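Local coordinates for uncharacterized protein (Leishmania major, PDB 2B4W) that is of unknown function but probably adopts the beta-propeller fold of the beta-fructosidase clan, whose better-known members cleave or remodel carbohydrates, at residues 7-12 and 246-251; 14-19 and 288-293; 226-231 and 240-245; 262-267 and 281-286; 275-280 and 294-299. All coordinates share one frame; numbering follows the deposited sequence.

In the fold
The five contacts illustrate how a probable propeller is closed by pieces far apart in sequence. Contacts 2, 4 and 5 share one sheet, in which strand 277-283 lies between 264-271 and 287-293, and 287-293 also pairs with the N-terminal strand 16-23. Contact 3 is a hairpin at the border of a five-stranded sheet, and contact 1 packs helix 3-11 against the 3-10 turn that follows strand 238-245. Along the chain, contacts 3 and 4 come in series, both within the span of contact 2, whereas contacts 2 and 5 interleave. Neighbouring centres lie as close as about 11 Å (1 with 2, 3 with 5), and contacts 4 and 5 are about 18 Å apart.

Contact 1 (7-12 and 246-251); sequences AFEANK and TKSCYP
The ring of F8 meets C249 at its edge: SG lies close to the ring plane, 3.6 Å from CE2, and 82° off the normal measured at the centroid, a cysteine sulfur-aromatic contact made at the rim. One face of the same ring is covered from within its own segment by K12 CB, 3.7 Å above the plane and displaced toward the rim. T246 CG2 approaches F8 CD2 obliquely at 3.8 Å. The carboxylate of E9 is the second flat group. Its chi1 (-59°) sets CG beside the backbone N, and the bend at chi2 turns the chain toward T246, which it meets tip to tip; T246 OG1 donates to OE2 over 2.9 Å from above the carboxylate plane, 36° out of it. The other oxygen, OE1, accepts from S248 OG at 2.5 Å, a bond so short that its exact length is doubtful. S248 OG in turn receives a weak bond from K12 NZ at 3.0 Å, at the end of a lysine chain extended beyond CG. A water donates to E9 OE2 and accepts weakly from S248 N, while K5 forms a salt bridge with the same OE2, which would be expected to steady the negative charge. T246 N donates a hydrogen bond to C249 SG, holding the sulfur that faces the ring. The contact sets helix 3-11 against the short 3-10 turn that follows strand 238-245; beyond it C249 packs on I291 of strand 287-293, and Y250 turns to strand 277-283.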
# COMPACT_ATOMS: atom_id res chain seq x y z
N ALA A 7 16.22 0.97 17.53
CA ALA A 7 15.54 0.13 18.53
C ALA A 7 14.81 -1.01 17.82
O ALA A 7 14.95 -2.17 18.22
CB ALA A 7 14.61 0.96 19.38
N PHE A 8 14.05 -0.68 16.78
CA PHE A 8 13.31 -1.71 16.06
C PHE A 8 14.24 -2.83 15.60
O PHE A 8 14.00 -3.99 15.91
CB PHE A 8 12.56 -1.18 14.83
CG PHE A 8 11.82 -2.26 14.04
CD1 PHE A 8 10.57 -2.71 14.45
CD2 PHE A 8 12.34 -2.83 12.90
CE1 PHE A 8 9.90 -3.69 13.74
CE2 PHE A 8 11.68 -3.80 12.17
CZ PHE A 8 10.45 -4.23 12.59
N GLU A 9 15.27 -2.46 14.85
CA GLU A 9 16.23 -3.44 14.38
C GLU A 9 16.74 -4.36 15.50
O GLU A 9 17.01 -5.53 15.24
CB GLU A 9 17.46 -2.76 13.77
CG GLU A 9 17.14 -1.87 12.59
CD GLU A 9 16.76 -2.63 11.34
OE1 GLU A 9 17.03 -3.84 11.19
OE2 GLU A 9 16.17 -1.96 10.47
N ALA A 10 16.84 -3.81 16.69
CA ALA A 10 17.33 -4.53 17.85
C ALA A 10 16.25 -5.44 18.43
O ALA A 10 16.50 -6.54 18.91
CB ALA A 10 17.79 -3.53 18.90
N ASN A 11 15.02 -4.92 18.38
CA ASN A 11 13.89 -5.61 18.98
C ASN A 11 12.96 -6.28 17.99
O ASN A 11 11.85 -6.68 18.35
CB ASN A 11 13.12 -4.56 19.81
CG ASN A 11 13.91 -4.16 21.04
OD1 ASN A 11 14.32 -5.04 21.81
ND2 ASN A 11 14.13 -2.86 21.22
N LYS A 12 13.34 -6.46 16.73
CA LYS A 12 12.29 -6.90 15.79
C LYS A 12 11.80 -8.31 16.03
O LYS A 12 12.47 -9.21 16.54
CB LYS A 12 12.79 -6.68 14.36
CG LYS A 12 14.03 -7.46 13.99
CD LYS A 12 14.54 -7.05 12.60
CE LYS A 12 15.93 -7.62 12.38
NZ LYS A 12 16.24 -7.80 10.93
N THR A 246 11.38 -3.34 8.24
CA THR A 246 12.49 -2.75 7.53
C THR A 246 13.06 -3.80 6.58
O THR A 246 12.63 -4.96 6.58
CB THR A 246 13.63 -2.31 8.47
OG1 THR A 246 14.04 -3.48 9.18
CG2 THR A 246 13.20 -1.31 9.53
N LYS A 247 14.02 -3.36 5.80
CA LYS A 247 14.79 -4.09 4.80
C LYS A 247 15.38 -5.37 5.36
O LYS A 247 15.37 -6.43 4.74
CB LYS A 247 15.94 -3.23 4.26
CG LYS A 247 16.33 -3.25 2.82
CD LYS A 247 16.04 -4.51 2.05
CE LYS A 247 16.84 -4.51 0.74
NZ LYS A 247 17.82 -5.63 0.79
N SER A 248 15.96 -5.27 6.57
CA SER A 248 16.61 -6.43 7.16
C SER A 248 15.64 -7.50 7.63
O SER A 248 16.08 -8.57 8.06
CB SER A 248 17.43 -6.01 8.38
OG SER A 248 16.54 -5.36 9.28
N CYS A 249 14.34 -7.21 7.60
CA CYS A 249 13.31 -8.15 8.01
C CYS A 249 12.99 -9.21 6.96
O CYS A 249 12.46 -10.27 7.28
CB CYS A 249 11.99 -7.39 8.25
SG CYS A 249 12.01 -6.43 9.75
N TYR A 250 13.31 -8.86 5.73
CA TYR A 250 13.09 -9.61 4.51
C TYR A 250 14.41 -10.23 4.05
O TYR A 250 15.46 -9.69 4.38
CB TYR A 250 12.52 -8.71 3.40
CG TYR A 250 11.25 -8.00 3.83
CD1 TYR A 250 11.27 -6.84 4.58
CD2 TYR A 250 10.02 -8.53 3.47
CE1 TYR A 250 10.11 -6.19 4.98
CE2 TYR A 250 8.86 -7.89 3.87
CZ TYR A 250 8.89 -6.74 4.61
OH TYR A 250 7.70 -6.13 4.98
N PRO A 251 14.36 -11.31 3.30
CA PRO A 251 15.62 -11.88 2.82
C PRO A 251 16.45 -10.85 2.04
O PRO A 251 16.00 -9.85 1.49
CB PRO A 251 15.19 -13.01 1.90
CG PRO A 251 13.82 -13.38 2.37
CD PRO A 251 13.21 -12.09 2.86
O HOH W 1 16.90 -2.32 7.76

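Contact 2 (14-19 and 288-293); sequences VYESVL and EGRITI
E16 and R290 face each other with their flat groups almost perpendicular, the carboxylate and guanidinium planes 88° apart. The arginine grips a single oxygen end-on: NH1 reaches E16 OE1 at 2.9 Å from above the carboxylate plane, and NH2 reaches it at 3.3 Å nearly along the C-O axis, while the oxygen stays close to the guanidinium plane. A bend in the arginine chain (chi3 76°, placing NE) brings the group round, and a water spans E16 OE1 and R290 NH2. The guanidinium is shared further, NE pairing with D69 and NH1 with D278, and these carboxylates would be expected to offset its charge. T292, on the same face, lies beside the glutamate stem, CB 3.7 Å from E16 CG, its hydroxyl bonded to D278. V18 CG2 crosses the arginine side chain at a slant, 3.8 Å from R290 NE. On the face of S17 and I291, the I291 side chain is crossed at about a right angle by V14, CG1 lying 3.8 Å from I291 CB, and S17 OG, bonded to C249 O, passes close to I291 CG2. Between these two layers the backbones run antiparallel, V18 N to R290 O and R290 N to V18 O both bonded at 3.0 Å. Strand 16-23 thus adds itself to the edge of the C-terminal strands 264-271, 277-283 and 287-293, consistent with the velcro closure of a beta-propeller, the fold expected from the clan.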
# COMPACT_ATOMS: atom_id res chain seq x y z
N VAL A 14 9.83 -11.14 14.04
CA VAL A 14 9.49 -11.69 12.75
C VAL A 14 9.43 -13.21 12.81
O VAL A 14 10.41 -13.80 13.24
CB VAL A 14 10.54 -11.31 11.68
CG1 VAL A 14 10.06 -11.66 10.27
CG2 VAL A 14 10.87 -9.84 11.79
N TYR A 15 8.32 -13.79 12.36
CA TYR A 15 8.08 -15.21 12.49
C TYR A 15 8.35 -15.98 11.22
O TYR A 15 8.53 -17.19 11.23
CB TYR A 15 6.62 -15.45 12.88
CG TYR A 15 6.25 -14.82 14.19
CD1 TYR A 15 5.95 -13.46 14.24
CD2 TYR A 15 6.19 -15.56 15.35
CE1 TYR A 15 5.61 -12.88 15.44
CE2 TYR A 15 5.85 -14.97 16.56
CZ TYR A 15 5.55 -13.63 16.60
OH TYR A 15 5.20 -13.00 17.78
N GLU A 16 8.34 -15.27 10.10
CA GLU A 16 8.53 -15.82 8.77
C GLU A 16 9.00 -14.65 7.89
O GLU A 16 8.59 -13.52 8.16
CB GLU A 16 7.30 -16.43 8.11
CG GLU A 16 6.37 -17.28 8.94
CD GLU A 16 5.18 -17.87 8.24
OE1 GLU A 16 5.05 -17.77 7.00
OE2 GLU A 16 4.36 -18.45 8.98
N SER A 17 9.82 -14.96 6.90
CA SER A 17 10.45 -13.95 6.04
C SER A 17 10.81 -14.57 4.70
O SER A 17 11.61 -15.50 4.59
CB SER A 17 11.66 -13.36 6.77
OG SER A 17 12.38 -12.45 5.99
N VAL A 18 10.14 -14.07 3.65
CA VAL A 18 10.29 -14.61 2.32
C VAL A 18 10.24 -13.46 1.30
O VAL A 18 9.81 -12.35 1.66
CB VAL A 18 9.20 -15.61 1.89
CG1 VAL A 18 9.09 -16.81 2.83
CG2 VAL A 18 7.85 -14.89 1.79
N LEU A 19 10.68 -13.82 0.09
CA LEU A 19 10.51 -12.95 -1.07
C LEU A 19 9.53 -13.65 -2.01
O LEU A 19 9.63 -14.87 -2.20
CB LEU A 19 11.82 -12.62 -1.77
CG LEU A 19 12.76 -11.70 -0.98
CD1 LEU A 19 14.07 -11.52 -1.74
CD2 LEU A 19 12.11 -10.36 -0.66
N GLU A 288 9.39 -7.94 -4.04
CA GLU A 288 8.23 -7.91 -3.15
C GLU A 288 8.47 -8.92 -2.03
O GLU A 288 8.79 -10.07 -2.32
CB GLU A 288 6.94 -8.18 -3.93
CG GLU A 288 5.62 -7.95 -3.23
CD GLU A 288 5.28 -6.55 -2.79
OE1 GLU A 288 5.82 -5.57 -3.35
OE2 GLU A 288 4.42 -6.40 -1.86
N GLY A 289 8.32 -8.47 -0.79
CA GLY A 289 8.53 -9.38 0.31
C GLY A 289 7.27 -9.59 1.14
O GLY A 289 6.30 -8.82 1.10
N ARG A 290 7.29 -10.66 1.93
CA ARG A 290 6.30 -10.95 2.94
C ARG A 290 7.00 -11.39 4.24
O ARG A 290 7.83 -12.30 4.21
CB ARG A 290 5.35 -12.05 2.47
CG ARG A 290 4.44 -12.58 3.57
CD ARG A 290 3.61 -13.75 3.15
NE ARG A 290 4.29 -15.03 3.04
CZ ARG A 290 4.70 -15.79 4.06
NH1 ARG A 290 4.54 -15.46 5.32
NH2 ARG A 290 5.31 -16.95 3.83
N ILE A 291 6.65 -10.74 5.34
CA ILE A 291 7.06 -11.12 6.68
C ILE A 291 5.78 -11.31 7.51
O ILE A 291 4.82 -10.57 7.27
CB ILE A 291 7.99 -10.14 7.41
CG1 ILE A 291 7.43 -8.73 7.54
CG2 ILE A 291 9.38 -10.19 6.77
CD1 ILE A 291 8.25 -7.69 8.29
N THR A 292 5.85 -12.26 8.42
CA THR A 292 4.77 -12.57 9.37
C THR A 292 5.17 -11.94 10.70
O THR A 292 6.25 -12.20 11.21
CB THR A 292 4.53 -14.08 9.47
OG1 THR A 292 4.21 -14.61 8.17
CG2 THR A 292 3.35 -14.39 10.37
N ILE A 293 4.29 -11.09 11.21
CA ILE A 293 4.45 -10.23 12.34
C ILE A 293 3.19 -10.22 13.21
O ILE A 293 2.13 -10.68 12.79
CB ILE A 293 4.77 -8.80 11.86
CG1 ILE A 293 3.71 -8.16 10.97
CG2 ILE A 293 6.10 -8.78 11.12
CD1 ILE A 293 3.78 -6.65 10.94
O HOH W 2 6.58 -19.18 4.84

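Contact 3 (226-231 and 240-245); sequences NYAFVL and GAKIIG
A228 and I244 form the apolar centre of this beta hairpin, which contains a classic bulge: the isoleucine CD1 rests 3.9 Å from A228 CB, and its CG2 is almost as near. I244 CG1 sits between the backbone N and the carbonyl carbon (chi1 61°) and thereby comes beside N226 CB at 3.7 Å. On the other face of the two strands, Y227 leans over its partner: K242 N stands over one ring face, toward the rim, and the phenolic OH reaches A241 CB at 3.5 Å. F8 of helix 3-11 packs on I243 of this same face. The polar part is the backbone between the two layers. A228 and K242 make a hydrogen-bonded pair, whereas N226 faces both I244 and G245, the extra residue shifting the register by one. The bulge is held by I244 N donating to N226 O (2.9 Å) and N226 N donating to G245 O (2.7 Å). The N226 amide reaches S281 OG of strand 277-283 through ND2 and Y250 OH of the loop after strand 238-245 through OD1, so both its polar atoms are satisfied. Its OD1 also lies over the glycine of the bulge, 3.3 Å from G245 CA.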
# COMPACT_ATOMS: atom_id res chain seq x y z
N ASN A 226 8.58 0.18 7.11
CA ASN A 226 7.16 -0.12 7.12
C ASN A 226 6.59 0.46 8.41
O ASN A 226 7.20 0.25 9.46
CB ASN A 226 6.90 -1.61 7.06
CG ASN A 226 7.41 -2.37 5.88
OD1 ASN A 226 7.96 -3.46 6.04
ND2 ASN A 226 7.23 -1.89 4.66
N TYR A 227 5.49 1.17 8.31
CA TYR A 227 4.94 1.95 9.41
C TYR A 227 3.46 1.72 9.66
O TYR A 227 2.66 1.55 8.74
CB TYR A 227 5.19 3.43 9.08
CG TYR A 227 5.23 4.39 10.23
CD1 TYR A 227 6.31 4.43 11.11
CD2 TYR A 227 4.19 5.28 10.44
CE1 TYR A 227 6.31 5.33 12.15
CE2 TYR A 227 4.18 6.17 11.48
CZ TYR A 227 5.26 6.19 12.33
OH TYR A 227 5.26 7.09 13.37
N ALA A 228 3.05 1.70 10.93
CA ALA A 228 1.62 1.57 11.24
C ALA A 228 1.22 2.65 12.24
O ALA A 228 2.05 3.07 13.04
CB ALA A 228 1.27 0.21 11.82
N PHE A 229 -0.02 3.08 12.19
CA PHE A 229 -0.64 3.92 13.19
C PHE A 229 -2.15 3.74 13.14
O PHE A 229 -2.70 3.16 12.20
CB PHE A 229 -0.29 5.41 12.99
CG PHE A 229 -0.68 5.92 11.62
CD1 PHE A 229 0.21 5.80 10.57
CD2 PHE A 229 -1.91 6.50 11.39
CE1 PHE A 229 -0.15 6.25 9.31
CE2 PHE A 229 -2.29 6.94 10.14
CZ PHE A 229 -1.37 6.82 9.11
N VAL A 230 -2.80 4.27 14.17
CA VAL A 230 -4.26 4.23 14.20
C VAL A 230 -4.75 5.67 14.25
O VAL A 230 -4.19 6.50 14.96
CB VAL A 230 -4.81 3.42 15.37
CG1 VAL A 230 -6.33 3.47 15.45
CG2 VAL A 230 -4.36 1.96 15.24
N LEU A 231 -5.78 5.90 13.44
CA LEU A 231 -6.42 7.17 13.29
C LEU A 231 -7.83 7.15 13.86
O LEU A 231 -8.59 6.24 13.55
CB LEU A 231 -6.53 7.56 11.80
CG LEU A 231 -7.57 8.68 11.57
CD1 LEU A 231 -6.97 10.00 12.04
CD2 LEU A 231 -8.02 8.75 10.12
N GLY A 240 -0.72 4.64 18.51
CA GLY A 240 -0.16 3.32 18.27
C GLY A 240 0.83 3.33 17.13
O GLY A 240 1.11 2.33 16.46
N ALA A 241 1.41 4.50 16.87
CA ALA A 241 2.41 4.59 15.81
C ALA A 241 3.60 3.68 16.08
O ALA A 241 4.05 3.51 17.22
CB ALA A 241 2.88 6.03 15.66
N LYS A 242 4.15 3.09 15.02
CA LYS A 242 5.24 2.13 15.25
C LYS A 242 5.87 1.66 13.95
O LYS A 242 5.22 1.69 12.90
CB LYS A 242 4.69 0.95 16.04
CG LYS A 242 3.35 0.43 15.54
CD LYS A 242 2.89 -0.71 16.46
CE LYS A 242 1.55 -0.35 17.09
NZ LYS A 242 1.40 -0.92 18.46
N ILE A 243 7.12 1.25 14.05
CA ILE A 243 7.79 0.61 12.93
C ILE A 243 7.38 -0.87 12.99
O ILE A 243 7.41 -1.43 14.09
CB ILE A 243 9.32 0.70 12.93
CG1 ILE A 243 9.90 2.11 12.90
CG2 ILE A 243 9.88 -0.13 11.78
CD1 ILE A 243 11.37 2.16 13.28
N ILE A 244 7.02 -1.41 11.85
CA ILE A 244 6.61 -2.83 11.79
C ILE A 244 7.48 -3.68 10.88
O ILE A 244 7.46 -4.92 10.93
CB ILE A 244 5.13 -2.95 11.38
CG1 ILE A 244 4.78 -2.38 10.02
CG2 ILE A 244 4.26 -2.34 12.48
CD1 ILE A 244 3.29 -2.43 9.72
N GLY A 245 8.29 -3.05 10.04
CA GLY A 245 9.20 -3.65 9.13
C GLY A 245 10.27 -2.72 8.60
O GLY A 245 10.13 -1.51 8.49

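Contact 4 (262-267 and 281-286); sequences DCVFAS and SGVGDS
The beta hairpin of strands 264-271 and 277-283, in which 277-283 also pairs with 287-293, sets V264 against V283 and F265 against G282. V264 and V283 form a non-hydrogen-bonded pair, their side chains on one face meeting between CG1 and CG2 at 4.2 Å. F265 and G282 form the hydrogen-bonded pair, with F265 N to G282 O at 2.9 Å and G282 N to F265 O at 2.8 Å; the phenylalanine ring leads away from the partner strand toward H208. Beyond the strand, G284 N donates to C263 O at 3.0 Å, a further antiparallel bond that carries the pairing into the turn at G284, where the backbone takes a positive phi. S281 turns its hydroxyl to the carbonyl of the next residue: OG, anti to the backbone N (chi1 -165°), donates to G282 O at 3.0 Å. F265 N and S281 OG reach this carbonyl from opposite faces of its plane. V264 CB packs 3.5 Å from S281 OG, which is also bonded to N226 ND2 of the neighbouring sheet. Farther along the hairpin, S267 OG lies 3.5 Å from S281 CA and is bonded to E288 and to the carbonyl of C33. Chemically, nearly every touching residue here is buried, and the polar atoms named have partners: the G282 carbonyl accepts twice, S267 OG is held by E288 and C33, and the S281 hydroxyl is bonded to N226, so a buried hydroxyl links this sheet to the one carrying N226 by a polar bond.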
# COMPACT_ATOMS: atom_id res chain seq x y z
N ASP A 262 18.24 0.60 2.30
CA ASP A 262 17.47 0.58 3.52
C ASP A 262 16.03 1.05 3.31
O ASP A 262 15.49 1.72 4.19
CB ASP A 262 18.15 1.45 4.59
CG ASP A 262 17.74 1.00 5.98
OD1 ASP A 262 16.99 0.00 6.10
OD2 ASP A 262 18.17 1.66 6.95
N CYS A 263 15.46 0.68 2.17
CA CYS A 263 14.12 1.03 1.74
C CYS A 263 13.13 -0.13 1.65
O CYS A 263 13.40 -1.07 0.92
CB CYS A 263 14.20 1.66 0.33
SG CYS A 263 12.59 2.04 -0.42
N VAL A 264 11.98 -0.07 2.33
CA VAL A 264 10.86 -0.95 2.07
C VAL A 264 9.56 -0.13 1.99
O VAL A 264 9.36 0.78 2.77
CB VAL A 264 10.60 -2.06 3.10
CG1 VAL A 264 11.61 -3.19 2.95
CG2 VAL A 264 10.61 -1.44 4.49
N PHE A 265 8.71 -0.46 1.03
CA PHE A 265 7.53 0.38 0.78
C PHE A 265 6.29 -0.49 0.87
O PHE A 265 6.10 -1.31 -0.03
CB PHE A 265 7.76 0.97 -0.60
CG PHE A 265 6.66 1.84 -1.16
CD1 PHE A 265 5.58 1.27 -1.83
CD2 PHE A 265 6.71 3.22 -1.03
CE1 PHE A 265 4.59 2.06 -2.35
CE2 PHE A 265 5.70 4.02 -1.56
CZ PHE A 265 4.64 3.45 -2.22
N ALA A 266 5.54 -0.28 1.94
CA ALA A 266 4.43 -1.11 2.37
C ALA A 266 3.39 -1.36 1.29
O ALA A 266 2.99 -0.47 0.53
CB ALA A 266 3.73 -0.47 3.58
N SER A 267 2.94 -2.61 1.20
CA SER A 267 1.86 -2.97 0.29
C SER A 267 0.54 -3.09 1.06
O SER A 267 -0.44 -2.43 0.75
CB SER A 267 2.18 -4.26 -0.44
OG SER A 267 3.39 -4.14 -1.17
N SER A 281 5.33 -6.18 1.23
CA SER A 281 6.03 -4.94 1.02
C SER A 281 6.89 -4.97 -0.23
O SER A 281 7.41 -6.02 -0.58
CB SER A 281 6.96 -4.64 2.20
OG SER A 281 7.40 -3.29 2.20
N GLY A 282 7.00 -3.78 -0.85
CA GLY A 282 8.05 -3.61 -1.85
C GLY A 282 9.38 -3.59 -1.08
O GLY A 282 9.42 -3.06 0.03
N VAL A 283 10.40 -4.17 -1.67
CA VAL A 283 11.72 -4.29 -1.07
C VAL A 283 12.80 -3.71 -1.99
O VAL A 283 12.95 -4.17 -3.13
CB VAL A 283 12.00 -5.78 -0.79
CG1 VAL A 283 13.42 -5.95 -0.29
CG2 VAL A 283 10.99 -6.35 0.20
N GLY A 284 13.54 -2.70 -1.54
CA GLY A 284 14.62 -2.12 -2.34
C GLY A 284 14.25 -1.59 -3.70
O GLY A 284 15.14 -1.38 -4.54
N ASP A 285 12.97 -1.35 -3.97
CA ASP A 285 12.41 -0.96 -5.25
C ASP A 285 12.76 -1.98 -6.33
O ASP A 285 12.83 -1.66 -7.52
CB ASP A 285 12.83 0.44 -5.72
CG ASP A 285 11.90 1.53 -5.22
OD1 ASP A 285 11.13 1.31 -4.26
OD2 ASP A 285 11.92 2.64 -5.77
N SER A 286 12.97 -3.23 -5.91
CA SER A 286 13.27 -4.30 -6.85
C SER A 286 12.55 -5.62 -6.64
O SER A 286 12.43 -6.42 -7.60
CB SER A 286 14.78 -4.59 -6.77
OG SER A 286 15.15 -5.10 -5.50

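Contact 5 (275-280 and 294-299); sequences GKVDLY and DYPFKG
G275 and Y295 approach without any direct hydrogen bond between the two backbones. G275 is in a turn ahead of strand 277-283 and has a positive phi (94°), whereas residues 294-299 follow strand 287-293 with no regular structure. A water bridges them, donating to G275 O at 3.1 Å and accepting from Y295 N at 2.8 Å. Further along, V277 carries the side-chain contact with its two methyls divided between partners. CG1, anti to the carbonyl carbon (chi1 -57°), lies in the plane of the Y295 ring at its edge, 4.0 Å from CD1. CG2 meets P296 CD at 4.0 Å, the two side chains reaching toward each other tip to tip, and is equally close to D294 O. The loop also packs on itself: P296 CG stands over the centre of the F297 ring, 4.1 Å above it, and Y295 OH lies at that ring's edge. The tyrosine hydroxyl itself is bonded to the carbonyl of G301, while D294 is held by R13 and by Y15. V277 pairs through its backbone with I293, so the loop leaves 287-293 and passes beside the neighbouring strand 277-283. Such a link, leaving one sheet and running past V230 toward strand 303-304 of the adjacent one, is in keeping with a blade-to-blade connection of a beta-propeller.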
# COMPACT_ATOMS: atom_id res chain seq x y z
N GLY A 275 -4.02 -15.53 14.04
CA GLY A 275 -4.04 -14.26 14.74
C GLY A 275 -2.93 -13.31 14.41
O GLY A 275 -2.95 -12.14 14.81
N LYS A 276 -1.91 -13.79 13.70
CA LYS A 276 -0.84 -12.95 13.21
C LYS A 276 -1.27 -12.25 11.91
O LYS A 276 -2.37 -12.50 11.43
CB LYS A 276 0.41 -13.80 12.97
N VAL A 277 -0.39 -11.40 11.37
CA VAL A 277 -0.64 -10.88 10.03
C VAL A 277 0.54 -11.13 9.10
O VAL A 277 1.71 -11.16 9.49
CB VAL A 277 -0.99 -9.38 10.04
CG1 VAL A 277 -2.20 -9.12 10.93
CG2 VAL A 277 0.21 -8.54 10.47
N ASP A 278 0.22 -11.30 7.81
CA ASP A 278 1.27 -11.24 6.81
C ASP A 278 1.33 -9.81 6.25
O ASP A 278 0.36 -9.29 5.70
CB ASP A 278 1.07 -12.21 5.65
CG ASP A 278 1.21 -13.67 6.00
OD1 ASP A 278 2.16 -14.01 6.75
OD2 ASP A 278 0.39 -14.47 5.49
N LEU A 279 2.49 -9.21 6.40
CA LEU A 279 2.88 -7.97 5.79
C LEU A 279 3.60 -8.19 4.46
O LEU A 279 4.65 -8.84 4.41
CB LEU A 279 3.81 -7.23 6.76
CG LEU A 279 4.32 -5.87 6.32
CD1 LEU A 279 3.15 -4.93 6.03
CD2 LEU A 279 5.22 -5.29 7.40
N TYR A 280 3.03 -7.64 3.42
CA TYR A 280 3.54 -7.56 2.06
C TYR A 280 4.13 -6.18 1.84
O TYR A 280 3.56 -5.14 2.20
CB TYR A 280 2.43 -7.87 1.06
CG TYR A 280 1.94 -9.30 1.13
CD1 TYR A 280 1.05 -9.75 2.09
CD2 TYR A 280 2.40 -10.20 0.19
CE1 TYR A 280 0.63 -11.07 2.11
CE2 TYR A 280 1.99 -11.51 0.21
CZ TYR A 280 1.10 -11.95 1.17
OH TYR A 280 0.73 -13.27 1.13
N ASP A 294 3.30 -9.73 14.42
CA ASP A 294 2.18 -9.57 15.33
C ASP A 294 1.20 -8.54 14.77
O ASP A 294 1.61 -7.62 14.06
CB ASP A 294 2.65 -9.10 16.70
CG ASP A 294 3.67 -10.03 17.32
OD1 ASP A 294 3.31 -11.19 17.62
OD2 ASP A 294 4.83 -9.61 17.49
N TYR A 295 -0.06 -8.74 15.14
CA TYR A 295 -1.11 -7.79 14.84
C TYR A 295 -0.70 -6.38 15.26
O TYR A 295 -0.42 -6.10 16.43
CB TYR A 295 -2.42 -8.13 15.53
CG TYR A 295 -3.60 -7.27 15.15
CD1 TYR A 295 -4.06 -7.21 13.85
CD2 TYR A 295 -4.27 -6.51 16.10
CE1 TYR A 295 -5.15 -6.44 13.49
CE2 TYR A 295 -5.36 -5.71 15.76
CZ TYR A 295 -5.79 -5.69 14.45
OH TYR A 295 -6.87 -4.92 14.09
N PRO A 296 -0.67 -5.47 14.30
CA PRO A 296 -0.15 -4.14 14.62
C PRO A 296 -1.14 -3.08 15.08
O PRO A 296 -0.77 -1.91 15.21
CB PRO A 296 0.41 -3.74 13.24
CG PRO A 296 -0.57 -4.32 12.29
CD PRO A 296 -1.05 -5.61 12.89
N PHE A 297 -2.40 -3.40 15.35
CA PHE A 297 -3.32 -2.39 15.86
C PHE A 297 -3.88 -2.85 17.21
O PHE A 297 -5.00 -2.49 17.58
CB PHE A 297 -4.47 -2.12 14.89
CG PHE A 297 -4.11 -1.95 13.42
CD1 PHE A 297 -3.21 -0.99 13.03
CD2 PHE A 297 -4.68 -2.75 12.45
CE1 PHE A 297 -2.87 -0.81 11.70
CE2 PHE A 297 -4.35 -2.58 11.11
CZ PHE A 297 -3.42 -1.62 10.73
N LYS A 298 -3.07 -3.65 17.90
CA LYS A 298 -3.43 -4.22 19.19
C LYS A 298 -4.05 -3.18 20.11
O LYS A 298 -3.57 -2.06 20.28
CB LYS A 298 -2.21 -4.87 19.84
N GLY A 299 -5.17 -3.57 20.70
CA GLY A 299 -5.89 -2.72 21.62
C GLY A 299 -6.82 -1.76 20.91
O GLY A 299 -7.56 -1.04 21.58
O HOH W 3 -0.69 -11.06 16.62